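Local coordinates for protein probable porin (Pseudomonas aeruginosa, PDB 2Y0H) that probably acts as an outer-membrane porin of the OprD family, forming a beta-barrel channel through which small solutes may pass, at residues K300-R305 and Y324-D329. Sequence-based numbering, arbitrary orientation.
Sequences KSWQLR and YVQGRD
Lys300, Trp302 and Leu304 face Arg328, Gln326 and Tyr324 in three antiparallel hydrogen-bonded pairs, six N-H...O bonds holding strands whose axes come within 4.7 Å at 165°. Between them lie the non-hydrogen-bonded pairs Ser301-Gly327 and Gln303-Val325. On the face with Trp302, the indole has its CG wedged between the backbone N and the carbonyl carbon (chi1 53°), which leans the ring across the strand gap. Gln326 CB sits over the six-membered ring in a CH-pi contact, 4.2 Å from its centroid. Farther along, Trp302 CH2 comes to 3.7 Å from Tyr324 CE2, the two rings oblique with planes at 51°. The Tyr324 hydroxyl donates a hydrogen bond to Gln326 OE1, on an in-plane lone pair, and the amide lies alongside the indole. A bound C8E detergent touches Gln326, as suits the lipid-facing side of a beta-barrel. These strands form a hairpin of the closed antiparallel barrel, flanked by strand 259-269 and strand 339-351. On the opposite face, Val325 CG2 packs 3.6 Å from Gln303 CB, and CG1 lies near Ser301 CB; Phe294 and Met289, from a loop, cover Val325. The same loop takes the polar ends: Asn287 bonds Ser301 OG and Gln303 NE2. Toward the end of the pairing, Arg328, extended from CG to NE, reaches across to Lys300 and lays its guanidinium against it; Lys300 CB lies 3.7 Å above the centre of that plane. A water at the guanidinium edge accepts from Arg328 NH1 and donates to Gln326 O, adding only a weak bond to Lys300 O. Extended beyond CG, Lys300 carries NZ to a salt bridge with Asp329 OD2, 3.1 Å between NZ and OD2, which probably offsets some of the repulsion from nearby Arg328.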
loop_
_atom_site.group_PDB
_atom_site.type_symbol
_atom_site.label_atom_id
_atom_site.label_comp_id
_atom_site.label_asym_id
_atom_site.label_seq_id
_atom_site.Cartn_x
_atom_site.Cartn_y
_atom_site.Cartn_z
ATOM N N LYS A 300 -7.551 8.760 -17.365
ATOM C CA LYS A 300 -8.193 7.479 -17.652
ATOM C C LYS A 300 -7.101 6.494 -18.019
ATOM O O LYS A 300 -6.243 6.800 -18.838
ATOM C CB LYS A 300 -9.148 7.606 -18.841
ATOM C CG LYS A 300 -10.389 8.462 -18.605
ATOM C CD LYS A 300 -11.025 8.819 -19.952
ATOM C CE LYS A 300 -12.350 9.560 -19.796
ATOM N NZ LYS A 300 -12.693 10.352 -21.013
ATOM N N SER A 301 -7.119 5.310 -17.421
ATOM C CA SER A 301 -6.053 4.349 -17.678
ATOM C C SER A 301 -6.573 2.933 -17.673
ATOM O O SER A 301 -7.583 2.622 -17.027
ATOM C CB SER A 301 -4.919 4.490 -16.650
ATOM O OG SER A 301 -5.402 4.327 -15.323
ATOM N N TRP A 302 -5.878 2.079 -18.411
ATOM C CA TRP A 302 -6.184 0.666 -18.428
ATOM C C TRP A 302 -4.905 -0.122 -18.200
ATOM O O TRP A 302 -3.802 0.365 -18.464
ATOM C CB TRP A 302 -6.859 0.266 -19.749
ATOM C CG TRP A 302 -6.115 0.683 -20.995
ATOM C CD1 TRP A 302 -6.303 1.832 -21.726
ATOM C CD2 TRP A 302 -5.082 -0.046 -21.663
ATOM N NE1 TRP A 302 -5.448 1.857 -22.805
ATOM C CE2 TRP A 302 -4.688 0.719 -22.793
ATOM C CE3 TRP A 302 -4.455 -1.274 -21.428
ATOM C CZ2 TRP A 302 -3.694 0.296 -23.674
ATOM C CZ3 TRP A 302 -3.465 -1.691 -22.309
ATOM C CH2 TRP A 302 -3.093 -0.905 -23.418
ATOM N N GLN A 303 -5.062 -1.347 -17.713
ATOM C CA GLN A 303 -3.934 -2.179 -17.356
ATOM C C GLN A 303 -4.079 -3.567 -17.971
ATOM O O GLN A 303 -5.188 -4.099 -18.076
ATOM C CB GLN A 303 -3.827 -2.301 -15.821
ATOM C CG GLN A 303 -2.839 -3.364 -15.373
ATOM C CD GLN A 303 -2.696 -3.533 -13.861
ATOM O OE1 GLN A 303 -1.915 -4.372 -13.416
ATOM N NE2 GLN A 303 -3.428 -2.741 -13.076
ATOM N N LEU A 304 -2.953 -4.133 -18.388
ATOM C CA LEU A 304 -2.842 -5.562 -18.660
ATOM C C LEU A 304 -1.723 -6.137 -17.784
ATOM O O LEU A 304 -0.638 -5.554 -17.676
ATOM C CB LEU A 304 -2.552 -5.824 -20.142
ATOM C CG LEU A 304 -3.640 -5.368 -21.126
ATOM C CD1 LEU A 304 -3.190 -5.593 -22.567
ATOM C CD2 LEU A 304 -4.967 -6.060 -20.867
ATOM N N ARG A 305 -1.998 -7.270 -17.148
ATOM C CA ARG A 305 -1.039 -7.902 -16.253
ATOM C C ARG A 305 -1.011 -9.423 -16.427
ATOM O O ARG A 305 -2.053 -10.071 -16.551
ATOM C CB ARG A 305 -1.379 -7.561 -14.801
ATOM C CG ARG A 305 -0.561 -8.330 -13.781
ATOM C CD ARG A 305 -0.911 -7.910 -12.336
ATOM N NE ARG A 305 -0.245 -8.781 -11.376
ATOM C CZ ARG A 305 0.045 -8.450 -10.118
ATOM N NH1 ARG A 305 -0.275 -7.246 -9.624
ATOM N NH2 ARG A 305 0.665 -9.337 -9.353
ATOM N N TYR A 324 1.419 -3.656 -17.667
ATOM C CA TYR A 324 1.548 -2.452 -18.456
ATOM C C TYR A 324 0.299 -1.621 -18.216
ATOM O O TYR A 324 -0.818 -2.139 -18.223
ATOM C CB TYR A 324 1.692 -2.811 -19.942
ATOM C CG TYR A 324 1.617 -1.628 -20.885
ATOM C CD1 TYR A 324 2.758 -0.923 -21.245
ATOM C CD2 TYR A 324 0.403 -1.220 -21.417
ATOM C CE1 TYR A 324 2.691 0.156 -22.113
ATOM C CE2 TYR A 324 0.327 -0.146 -22.284
ATOM C CZ TYR A 324 1.476 0.536 -22.629
ATOM O OH TYR A 324 1.396 1.611 -23.486
ATOM N N VAL A 325 0.494 -0.332 -17.976
ATOM C CA VAL A 325 -0.615 0.581 -17.761
ATOM C C VAL A 325 -0.416 1.784 -18.653
ATOM O O VAL A 325 0.688 2.315 -18.759
ATOM C CB VAL A 325 -0.669 1.069 -16.307
ATOM C CG1 VAL A 325 -1.714 2.185 -16.165
ATOM C CG2 VAL A 325 -0.968 -0.094 -15.367
ATOM N N GLN A 326 -1.491 2.219 -19.288
ATOM C CA GLN A 326 -1.429 3.345 -20.201
ATOM C C GLN A 326 -2.483 4.361 -19.791
ATOM O O GLN A 326 -3.659 4.014 -19.649
ATOM C CB GLN A 326 -1.681 2.849 -21.626
ATOM C CG GLN A 326 -1.630 3.924 -22.701
ATOM C CD GLN A 326 -1.633 3.322 -24.100
ATOM O OE1 GLN A 326 -0.823 2.451 -24.408
ATOM N NE2 GLN A 326 -2.555 3.770 -24.940
ATOM N N GLY A 327 -2.058 5.607 -19.600
ATOM C CA GLY A 327 -2.941 6.673 -19.147
ATOM C C GLY A 327 -3.087 7.827 -20.135
ATOM O O GLY A 327 -2.169 8.130 -20.895
ATOM N N ARG A 328 -4.239 8.488 -20.109
ATOM C CA ARG A 328 -4.524 9.570 -21.042
ATOM C C ARG A 328 -5.447 10.606 -20.413
ATOM O O ARG A 328 -5.949 10.408 -19.298
ATOM C CB ARG A 328 -5.193 9.003 -22.299
ATOM C CG ARG A 328 -6.536 8.355 -22.013
ATOM C CD ARG A 328 -7.095 7.616 -23.228
ATOM N NE ARG A 328 -8.496 7.257 -23.014
ATOM C CZ ARG A 328 -8.901 6.195 -22.328
ATOM N NH1 ARG A 328 -8.003 5.377 -21.782
ATOM N NH2 ARG A 328 -10.202 5.956 -22.177
ATOM N N ASP A 329 -5.675 11.700 -21.139
ATOM C CA ASP A 329 -6.576 12.772 -20.704
ATOM C C ASP A 329 -6.085 13.450 -19.427
ATOM O O ASP A 329 -6.884 13.985 -18.650
ATOM C CB ASP A 329 -7.999 12.259 -20.473
ATOM C CG ASP A 329 -8.636 11.677 -21.727
ATOM O OD1 ASP A 329 -8.078 11.846 -22.825
ATOM O OD2 ASP A 329 -9.708 11.046 -21.607
HETATM O O HOH W 1 -5.080 5.347 -21.569
#